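Local coordinates for uncharacterized protein (Mycobacterium avium subsp. paratuberculosis, PDB 4R9Z) that probably hydrolyses fatty acyl-CoA thioesters, as an acyl-CoA thioesterase II of the double hot-dog type, at residues V62-L67 with I102-M107; V76-V81 with V94-D99. All coordinates share one frame; numbering follows the deposited sequence.

Interaction 1. Residues V62-L67 with I102-M107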
ATOM      1  N   VAL B  62      -0.747  -7.351   0.469  1.00 20.33           N
ATOM      2  CA  VAL B  62      -1.295  -7.323  -0.879  1.00 22.53           C
ATOM      3  C   VAL B  62      -1.656  -5.887  -1.274  1.00 23.63           C
ATOM      4  O   VAL B  62      -2.217  -5.127  -0.484  1.00 28.99           O
ATOM      5  CB  VAL B  62      -2.548  -8.246  -1.010  1.00 25.37           C
ATOM      6  CG1 VAL B  62      -3.601  -7.892   0.026  1.00 19.29           C
ATOM      7  CG2 VAL B  62      -3.137  -8.176  -2.414  1.00 21.12           C
ATOM      8  N   HIS B  63      -1.317  -5.519  -2.502  1.00 21.92           N
ATOM      9  CA  HIS B  63      -1.600  -4.187  -3.008  1.00 18.87           C
ATOM     10  C   HIS B  63      -2.397  -4.304  -4.290  1.00 23.92           C
ATOM     11  O   HIS B  63      -1.958  -4.948  -5.236  1.00 31.07           O
ATOM     12  CB  HIS B  63      -0.299  -3.422  -3.238  1.00 19.42           C
ATOM     13  CG  HIS B  63       0.556  -3.320  -2.015  1.00 23.13           C
ATOM     14  ND1 HIS B  63       0.414  -2.310  -1.090  1.00 20.21           N
ATOM     15  CD2 HIS B  63       1.548  -4.117  -1.551  1.00 27.52           C
ATOM     16  CE1 HIS B  63       1.289  -2.481  -0.115  1.00 23.59           C
ATOM     17  NE2 HIS B  63       1.989  -3.570  -0.372  1.00 25.72           N
ATOM     18  N   THR B  64      -3.572  -3.685  -4.317  1.00 20.48           N
ATOM     19  CA  THR B  64      -4.477  -3.844  -5.444  1.00 18.70           C
ATOM     20  C   THR B  64      -4.872  -2.500  -6.048  1.00 29.48           C
ATOM     21  O   THR B  64      -5.295  -1.602  -5.330  1.00 27.03           O
ATOM     22  CB  THR B  64      -5.752  -4.593  -5.017  1.00 21.18           C
ATOM     23  OG1 THR B  64      -5.400  -5.781  -4.293  1.00 29.67           O
ATOM     24  CG2 THR B  64      -6.581  -4.960  -6.224  1.00 25.11           C
ATOM     25  N   TYR B  65      -4.734  -2.368  -7.365  1.00 24.99           N
ATOM     26  CA  TYR B  65      -5.241  -1.199  -8.080  1.00 24.52           C
ATOM     27  C   TYR B  65      -6.524  -1.547  -8.805  1.00 27.60           C
ATOM     28  O   TYR B  65      -6.565  -2.515  -9.545  1.00 29.81           O
ATOM     29  CB  TYR B  65      -4.218  -0.671  -9.097  1.00 21.32           C
ATOM     30  CG  TYR B  65      -3.328   0.422  -8.561  1.00 23.51           C
ATOM     31  CD1 TYR B  65      -3.852   1.652  -8.200  1.00 24.60           C
ATOM     32  CD2 TYR B  65      -1.967   0.220  -8.409  1.00 23.11           C
ATOM     33  CE1 TYR B  65      -3.044   2.647  -7.700  1.00 29.79           C
ATOM     34  CE2 TYR B  65      -1.151   1.213  -7.911  1.00 25.48           C
ATOM     35  CZ  TYR B  65      -1.692   2.423  -7.559  1.00 24.03           C
ATOM     36  OH  TYR B  65      -0.880   3.411  -7.063  1.00 21.37           O
ATOM     37  N   PHE B  66      -7.562  -0.744  -8.619  1.00 22.83           N
ATOM     38  CA  PHE B  66      -8.783  -0.942  -9.374  1.00 24.94           C
ATOM     39  C   PHE B  66      -8.771   0.044 -10.518  1.00 26.13           C
ATOM     40  O   PHE B  66      -8.808   1.256 -10.307  1.00 26.31           O
ATOM     41  CB  PHE B  66     -10.011  -0.760  -8.492  1.00 20.96           C
ATOM     42  CG  PHE B  66      -9.958  -1.564  -7.240  1.00 16.59           C
ATOM     43  CD1 PHE B  66     -10.076  -2.945  -7.288  1.00 23.62           C
ATOM     44  CD2 PHE B  66      -9.772  -0.948  -6.013  1.00 21.84           C
ATOM     45  CE1 PHE B  66     -10.014  -3.702  -6.133  1.00 20.78           C
ATOM     46  CE2 PHE B  66      -9.713  -1.695  -4.848  1.00 23.64           C
ATOM     47  CZ  PHE B  66      -9.836  -3.076  -4.907  1.00 24.72           C
ATOM     48  N   LEU B  67      -8.704  -0.485 -11.733  1.00 25.75           N
ATOM     49  CA  LEU B  67      -8.380   0.331 -12.891  1.00 30.26           C
ATOM     50  C   LEU B  67      -9.596   0.643 -13.732  1.00 32.07           C
ATOM     51  O   LEU B  67      -9.774   1.771 -14.189  1.00 41.16           O
ATOM     52  CB  LEU B  67      -7.327  -0.364 -13.758  1.00 29.33           C
ATOM     53  CG  LEU B  67      -6.009  -0.731 -13.078  1.00 28.87           C
ATOM     54  CD1 LEU B  67      -5.102  -1.466 -14.054  1.00 28.90           C
ATOM     55  CD2 LEU B  67      -5.337   0.520 -12.537  1.00 21.51           C
ATOM     56  N   ILE B 102      -8.391  -4.706 -18.835  1.00 37.36           N
ATOM     57  CA  ILE B 102      -7.775  -4.926 -17.526  1.00 34.92           C
ATOM     58  C   ILE B 102      -8.585  -4.202 -16.448  1.00 34.11           C
ATOM     59  O   ILE B 102      -8.686  -2.981 -16.463  1.00 34.93           O
ATOM     60  CB  ILE B 102      -6.319  -4.426 -17.484  1.00 33.30           C
ATOM     61  CG1 ILE B 102      -5.452  -5.196 -18.475  1.00 32.17           C
ATOM     62  CG2 ILE B 102      -5.740  -4.572 -16.091  1.00 27.66           C
ATOM     63  CD1 ILE B 102      -4.045  -4.641 -18.600  1.00 24.89           C
ATOM     64  N   LEU B 103      -9.154  -4.952 -15.510  1.00 32.43           N
ATOM     65  CA  LEU B 103     -10.022  -4.369 -14.494  1.00 30.72           C
ATOM     66  C   LEU B 103      -9.222  -3.966 -13.268  1.00 35.49           C
ATOM     67  O   LEU B 103      -9.403  -2.881 -12.714  1.00 36.51           O
ATOM     68  CB  LEU B 103     -11.126  -5.347 -14.087  1.00 29.35           C
ATOM     69  CG  LEU B 103     -11.953  -5.979 -15.202  1.00 30.88           C
ATOM     70  CD1 LEU B 103     -12.940  -6.971 -14.612  1.00 27.93           C
ATOM     71  CD2 LEU B 103     -12.663  -4.913 -16.017  1.00 31.10           C
ATOM     72  N   MET B 104      -8.343  -4.862 -12.838  1.00 35.62           N
ATOM     73  CA  MET B 104      -7.473  -4.580 -11.711  1.00 31.24           C
ATOM     74  C   MET B 104      -6.143  -5.296 -11.861  1.00 26.76           C
ATOM     75  O   MET B 104      -6.032  -6.286 -12.586  1.00 28.85           O
ATOM     76  CB  MET B 104      -8.141  -4.976 -10.384  1.00 32.20           C
ATOM     77  CG  MET B 104      -8.515  -6.440 -10.243  1.00 40.74           C
ATOM     78  SD  MET B 104      -7.988  -7.202  -8.685  1.00 33.76           S
ATOM     79  CE  MET B 104      -6.266  -7.485  -9.039  1.00 27.98           C
ATOM     80  N   GLU B 105      -5.124  -4.757 -11.204  1.00 28.17           N
ATOM     81  CA  GLU B 105      -3.853  -5.449 -11.059  1.00 27.63           C
ATOM     82  C   GLU B 105      -3.454  -5.438  -9.596  1.00 22.09           C
ATOM     83  O   GLU B 105      -3.704  -4.461  -8.893  1.00 25.42           O
ATOM     84  CB  GLU B 105      -2.768  -4.812 -11.925  1.00 28.06           C
ATOM     85  CG  GLU B 105      -1.473  -5.593 -11.898  1.00 34.41           C
ATOM     86  CD  GLU B 105      -0.721  -5.530 -13.203  1.00 35.83           C
ATOM     87  OE1 GLU B 105      -1.139  -6.218 -14.159  1.00 33.59           O
ATOM     88  OE2 GLU B 105       0.289  -4.799 -13.266  1.00 35.42           O
ATOM     89  N   ALA B 106      -2.842  -6.525  -9.139  1.00 17.22           N
ATOM     90  CA  ALA B 106      -2.466  -6.647  -7.735  1.00 19.76           C
ATOM     91  C   ALA B 106      -1.102  -7.278  -7.551  1.00 30.90           C
ATOM     92  O   ALA B 106      -0.671  -8.104  -8.356  1.00 31.64           O
ATOM     93  CB  ALA B 106      -3.493  -7.449  -6.981  1.00 16.55           C
ATOM     94  N   MET B 107      -0.412  -6.870  -6.492  1.00 23.73           N
ATOM     95  CA  MET B 107       0.780  -7.580  -6.066  1.00 21.81           C
ATOM     96  C   MET B 107       0.561  -8.117  -4.667  1.00 19.56           C
ATOM     97  O   MET B 107      -0.148  -7.514  -3.874  1.00 24.11           O
ATOM     98  CB  MET B 107       2.011  -6.682  -6.120  1.00 25.52           C
ATOM     99  CG  MET B 107       2.334  -6.170  -7.508  1.00 25.19           C
ATOM    100  SD  MET B 107       3.869  -5.236  -7.526  1.00 31.99           S
ATOM    101  CE  MET B 107       3.423  -3.864  -6.478  1.00 24.50           C
TER
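Five backbone hydrogen bonds join 62-67 to 102-107, two antiparallel strands whose axes run at 167°. His63 and Met107 bond both ways, and so do Tyr65 and Glu105. The straightest bond runs from Tyr65 N to Glu105 O, 2.8 Å long and nearly along the C=O axis. Glu105 N to Tyr65 O is the longest, at 3.1 Å. Just past the end of strand 58-66, Leu67 N still reaches Leu103 O at 2.7 Å. A classic beta bulge sets Leu103 and Met104 together opposite the single residue Ala96 of strand 89-98.

Most apolar contacts lie on the face that carries Thr64, Phe66, Met104 and Ala106. Met104 CG sits in the crowded position between backbone N and carbonyl carbon (chi1 60°), and the chain bends again at chi2 and chi3. This brings SD obliquely across to Thr64 CG2, at 3.6 Å. Phe66 lies alongside Met104, with CD1 4.2 Å from Met104 CB. Helix 39-52 packs on this face through Ile42, Ser43 and Ala46. A separate contact lies at the loop end, where Leu67 CD1 meets Ile102 CG2 at 3.8 Å, the two side chains pointing the same way.

The other face carries His63, Tyr65, Glu105 and Met107. The polar ends of the first three bond outside the pair. His63 ND1 bonds Ser223 OG, Glu105 OE1 bonds Thr95 OG1, and Tyr65 OH bonds Ser61 OG of the second subunit. The His63 ring meets His63 and Tyr65 of the second subunit, and the Tyr65 ring meets its His63.

Strand 58-66 pairs on its other edge with strand 218-226. The contact thus lies next to the join between the two halves of the double hot-dog fold, with a helix against one face and a subunit interface on the other.

Interaction 2. Residues V76-V81 with V94-D99; sequences VDFEVV and VTARQD
Ala96 is the hollow of this contact. Its methyl is the low point of the face that carries Phe78, Val80 and Val94. Val76 CG1, anti to its backbone N (chi1 173°), reaches it from the strand end and comes within 3.7 Å of Ala96 CB. The Phe78 ring leans over from the facing strand, and CE2 stands 3.8 Å from the same methyl. Val76 CG1 also lies above one face of that ring, offset toward the rim. Val94 closes the ring's edge: its CG1 meets Phe78 CD2 at 3.8 Å, near the ring plane. The other branch, Val94 CG2, lies beside Val80 CG2 at 4.0 Å, both side chains pointing the same way. The result is a close row of methyls and one ring.

The reverse face is polar. Glu79 and Arg97 rise side by side, both with long extended chains. Arg97 NH1 donates to Glu79 OE1 at 2.9 Å, a salt bridge that uses the anti lone pair of the oxygen. The carboxylate and guanidinium planes are 43° apart, and one hydrogen bond joins them. Thr95 CG2 lies over the centre of one guanidinium face, 3.7 Å from its plane.

Four backbone bonds, from the pairs Asp77-Arg97 and Glu79-Thr95, hold the strands together. The strands diverge from exact antiparallel, at 154°, as arms of the hairpin formed by 76-85 and 89-98.

Gln45, Ala46 and Ala50 of helix 39-52 pack against Phe78 or Val94 on the apolar face. Strand 24-27 bonds along the outer edge of 76-85, through Phe25 and Gly27. On the other flank, strand 101-111 pairs with 89-98.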
ATOM      1  N   VAL B  76     -14.722 -13.263 -14.580  1.00 42.60           N
ATOM      2  CA  VAL B  76     -13.442 -12.565 -14.672  1.00 36.67           C
ATOM      3  C   VAL B  76     -12.252 -13.522 -14.786  1.00 41.09           C
ATOM      4  O   VAL B  76     -12.144 -14.484 -14.024  1.00 41.96           O
ATOM      5  CB  VAL B  76     -13.238 -11.650 -13.438  1.00 41.90           C
ATOM      6  CG1 VAL B  76     -11.838 -11.044 -13.424  1.00 33.32           C
ATOM      7  CG2 VAL B  76     -14.318 -10.575 -13.387  1.00 36.07           C
ATOM      8  N   ASP B  77     -11.348 -13.240 -15.723  1.00 35.61           N
ATOM      9  CA  ASP B  77     -10.146 -14.053 -15.902  1.00 35.83           C
ATOM     10  C   ASP B  77      -8.984 -13.509 -15.083  1.00 40.43           C
ATOM     11  O   ASP B  77      -8.581 -12.358 -15.264  1.00 36.75           O
ATOM     12  CB  ASP B  77      -9.727 -14.106 -17.375  1.00 32.57           C
ATOM     13  CG  ASP B  77     -10.831 -14.604 -18.287  1.00 43.99           C
ATOM     14  OD1 ASP B  77     -11.525 -15.576 -17.922  1.00 48.09           O
ATOM     15  OD2 ASP B  77     -10.998 -14.019 -19.379  1.00 49.99           O
ATOM     16  N   PHE B  78      -8.430 -14.343 -14.207  1.00 32.33           N
ATOM     17  CA  PHE B  78      -7.271 -13.950 -13.414  1.00 25.85           C
ATOM     18  C   PHE B  78      -5.998 -14.621 -13.907  1.00 31.42           C
ATOM     19  O   PHE B  78      -5.883 -15.846 -13.876  1.00 37.49           O
ATOM     20  CB  PHE B  78      -7.476 -14.294 -11.939  1.00 31.91           C
ATOM     21  CG  PHE B  78      -8.636 -13.589 -11.300  1.00 38.70           C
ATOM     22  CD1 PHE B  78      -9.923 -14.084 -11.425  1.00 37.86           C
ATOM     23  CD2 PHE B  78      -8.435 -12.434 -10.560  1.00 33.96           C
ATOM     24  CE1 PHE B  78     -10.984 -13.437 -10.833  1.00 39.68           C
ATOM     25  CE2 PHE B  78      -9.496 -11.782  -9.966  1.00 34.08           C
ATOM     26  CZ  PHE B  78     -10.770 -12.284 -10.102  1.00 37.15           C
ATOM     27  N   GLU B  79      -5.040 -13.818 -14.360  1.00 27.65           N
ATOM     28  CA  GLU B  79      -3.716 -14.330 -14.690  1.00 26.77           C
ATOM     29  C   GLU B  79      -2.747 -14.063 -13.545  1.00 26.87           C
ATOM     30  O   GLU B  79      -2.647 -12.935 -13.061  1.00 33.55           O
ATOM     31  CB  GLU B  79      -3.179 -13.703 -15.980  1.00 29.25           C
ATOM     32  CG  GLU B  79      -1.772 -14.182 -16.342  1.00 38.21           C
ATOM     33  CD  GLU B  79      -1.138 -13.402 -17.484  1.00 46.86           C
ATOM     34  OE1 GLU B  79      -1.636 -12.305 -17.823  1.00 49.27           O
ATOM     35  OE2 GLU B  79      -0.119 -13.881 -18.028  1.00 49.76           O
ATOM     36  N   VAL B  80      -2.041 -15.104 -13.113  1.00 25.21           N
ATOM     37  CA  VAL B  80      -1.033 -14.982 -12.064  1.00 22.01           C
ATOM     38  C   VAL B  80       0.377 -15.058 -12.648  1.00 28.87           C
ATOM     39  O   VAL B  80       0.633 -15.824 -13.578  1.00 29.03           O
ATOM     40  CB  VAL B  80      -1.193 -16.074 -10.990  1.00 21.48           C
ATOM     41  CG1 VAL B  80      -0.190 -15.877  -9.865  1.00 21.40           C
ATOM     42  CG2 VAL B  80      -2.608 -16.087 -10.451  1.00 26.42           C
ATOM     43  N   VAL B  81       1.278 -14.236 -12.116  1.00 26.45           N
ATOM     44  CA  VAL B  81       2.669 -14.221 -12.548  1.00 21.94           C
ATOM     45  C   VAL B  81       3.614 -14.377 -11.350  1.00 23.47           C
ATOM     46  O   VAL B  81       3.418 -13.751 -10.313  1.00 33.94           O
ATOM     47  CB  VAL B  81       2.997 -12.929 -13.320  1.00 24.44           C
ATOM     48  CG1 VAL B  81       4.492 -12.822 -13.591  1.00 14.64           C
ATOM     49  CG2 VAL B  81       2.214 -12.886 -14.623  1.00 23.54           C
ATOM     50  N   VAL B  94      -1.144 -10.402 -10.001  1.00 32.05           N
ATOM     51  CA  VAL B  94      -2.409 -10.909 -10.510  1.00 20.93           C
ATOM     52  C   VAL B  94      -3.077  -9.833 -11.340  1.00 23.22           C
ATOM     53  O   VAL B  94      -3.254  -8.708 -10.883  1.00 28.13           O
ATOM     54  CB  VAL B  94      -3.360 -11.357  -9.392  1.00 27.62           C
ATOM     55  CG1 VAL B  94      -4.692 -11.780  -9.982  1.00 25.47           C
ATOM     56  CG2 VAL B  94      -2.747 -12.499  -8.598  1.00 26.78           C
ATOM     57  N   THR B  95      -3.434 -10.176 -12.570  1.00 28.86           N
ATOM     58  CA  THR B  95      -4.131  -9.245 -13.441  1.00 27.35           C
ATOM     59  C   THR B  95      -5.521  -9.791 -13.732  1.00 26.27           C
ATOM     60  O   THR B  95      -5.662 -10.921 -14.193  1.00 32.49           O
ATOM     61  CB  THR B  95      -3.352  -8.999 -14.754  1.00 29.37           C
ATOM     62  OG1 THR B  95      -2.064  -8.450 -14.451  1.00 27.97           O
ATOM     63  CG2 THR B  95      -4.089  -8.017 -15.635  1.00 30.98           C
ATOM     64  N   ALA B  96      -6.549  -9.009 -13.421  1.00 30.74           N
ATOM     65  CA  ALA B  96      -7.922  -9.441 -13.668  1.00 30.14           C
ATOM     66  C   ALA B  96      -8.461  -8.812 -14.945  1.00 26.77           C
ATOM     67  O   ALA B  96      -8.393  -7.601 -15.130  1.00 26.71           O
ATOM     68  CB  ALA B  96      -8.807  -9.094 -12.499  1.00 24.93           C
ATOM     69  N   ARG B  97      -9.012  -9.647 -15.817  1.00 34.32           N
ATOM     70  CA  ARG B  97      -9.505  -9.177 -17.101  1.00 28.86           C
ATOM     71  C   ARG B  97     -10.920  -9.624 -17.421  1.00 28.66           C
ATOM     72  O   ARG B  97     -11.364 -10.696 -17.011  1.00 29.63           O
ATOM     73  CB  ARG B  97      -8.593  -9.646 -18.232  1.00 29.39           C
ATOM     74  CG  ARG B  97      -7.212  -9.041 -18.260  1.00 27.40           C
ATOM     75  CD  ARG B  97      -6.429  -9.672 -19.392  1.00 27.44           C
ATOM     76  NE  ARG B  97      -5.119  -9.065 -19.589  1.00 32.04           N
ATOM     77  CZ  ARG B  97      -3.986  -9.549 -19.093  1.00 34.64           C
ATOM     78  NH1 ARG B  97      -3.996 -10.656 -18.352  1.00 24.82           N
ATOM     79  NH2 ARG B  97      -2.844  -8.920 -19.337  1.00 22.93           N
ATOM     80  N   GLN B  98     -11.619  -8.768 -18.154  1.00 34.14           N
ATOM     81  CA  GLN B  98     -12.833  -9.137 -18.862  1.00 34.68           C
ATOM     82  C   GLN B  98     -12.564  -8.813 -20.315  1.00 41.29           C
ATOM     83  O   GLN B  98     -12.438  -7.645 -20.681  1.00 42.55           O
ATOM     84  CB  GLN B  98     -14.046  -8.389 -18.339  1.00 33.23           C
ATOM     85  CG  GLN B  98     -14.857  -9.178 -17.345  1.00 34.69           C
ATOM     86  CD  GLN B  98     -15.940  -8.340 -16.716  1.00 38.77           C
ATOM     87  OE1 GLN B  98     -16.003  -7.129 -16.927  1.00 38.53           O
ATOM     88  NE2 GLN B  98     -16.790  -8.973 -15.917  1.00 41.37           N
ATOM     89  N   ASP B  99     -12.469  -9.859 -21.130  1.00 47.38           N
ATOM     90  CA  ASP B  99     -12.013  -9.752 -22.512  1.00 57.50           C
ATOM     91  C   ASP B  99     -10.634  -9.095 -22.573  1.00 55.22           C
ATOM     92  O   ASP B  99      -9.699  -9.557 -21.920  1.00 51.57           O
ATOM     93  CB  ASP B  99     -13.024  -8.981 -23.368  1.00 54.18           C
ATOM     94  CG  ASP B  99     -13.993  -9.902 -24.091  1.00 73.11           C
ATOM     95  OD1 ASP B  99     -15.027 -10.281 -23.499  1.00 73.28           O
ATOM     96  OD2 ASP B  99     -13.715 -10.253 -25.257  1.00 81.50           O
TER

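Both interactions are antiparallel strand pairs in the N-terminal hot-dog half, with centres about 10 Å apart. They touch along strands 89-98 and 101-111: Leu103 N meets Ala96 O at 2.8 Å, a probable hydrogen bond. Each turns an apolar face to helix 39-52. The opposite faces differ. Interaction 1 lies deeper, about 12 Å between its centre and that of the chain. Its face with His63, Tyr65 and Glu105 meets the second subunit, though His63 ND1 and Glu105 OE1 bond within the chain. The centre of interaction 2 is about 17 Å from that of the chain; it too is largely buried, with Asp77 exposed. No other chain of the assembly touches it, and its polar face carries a salt bridge.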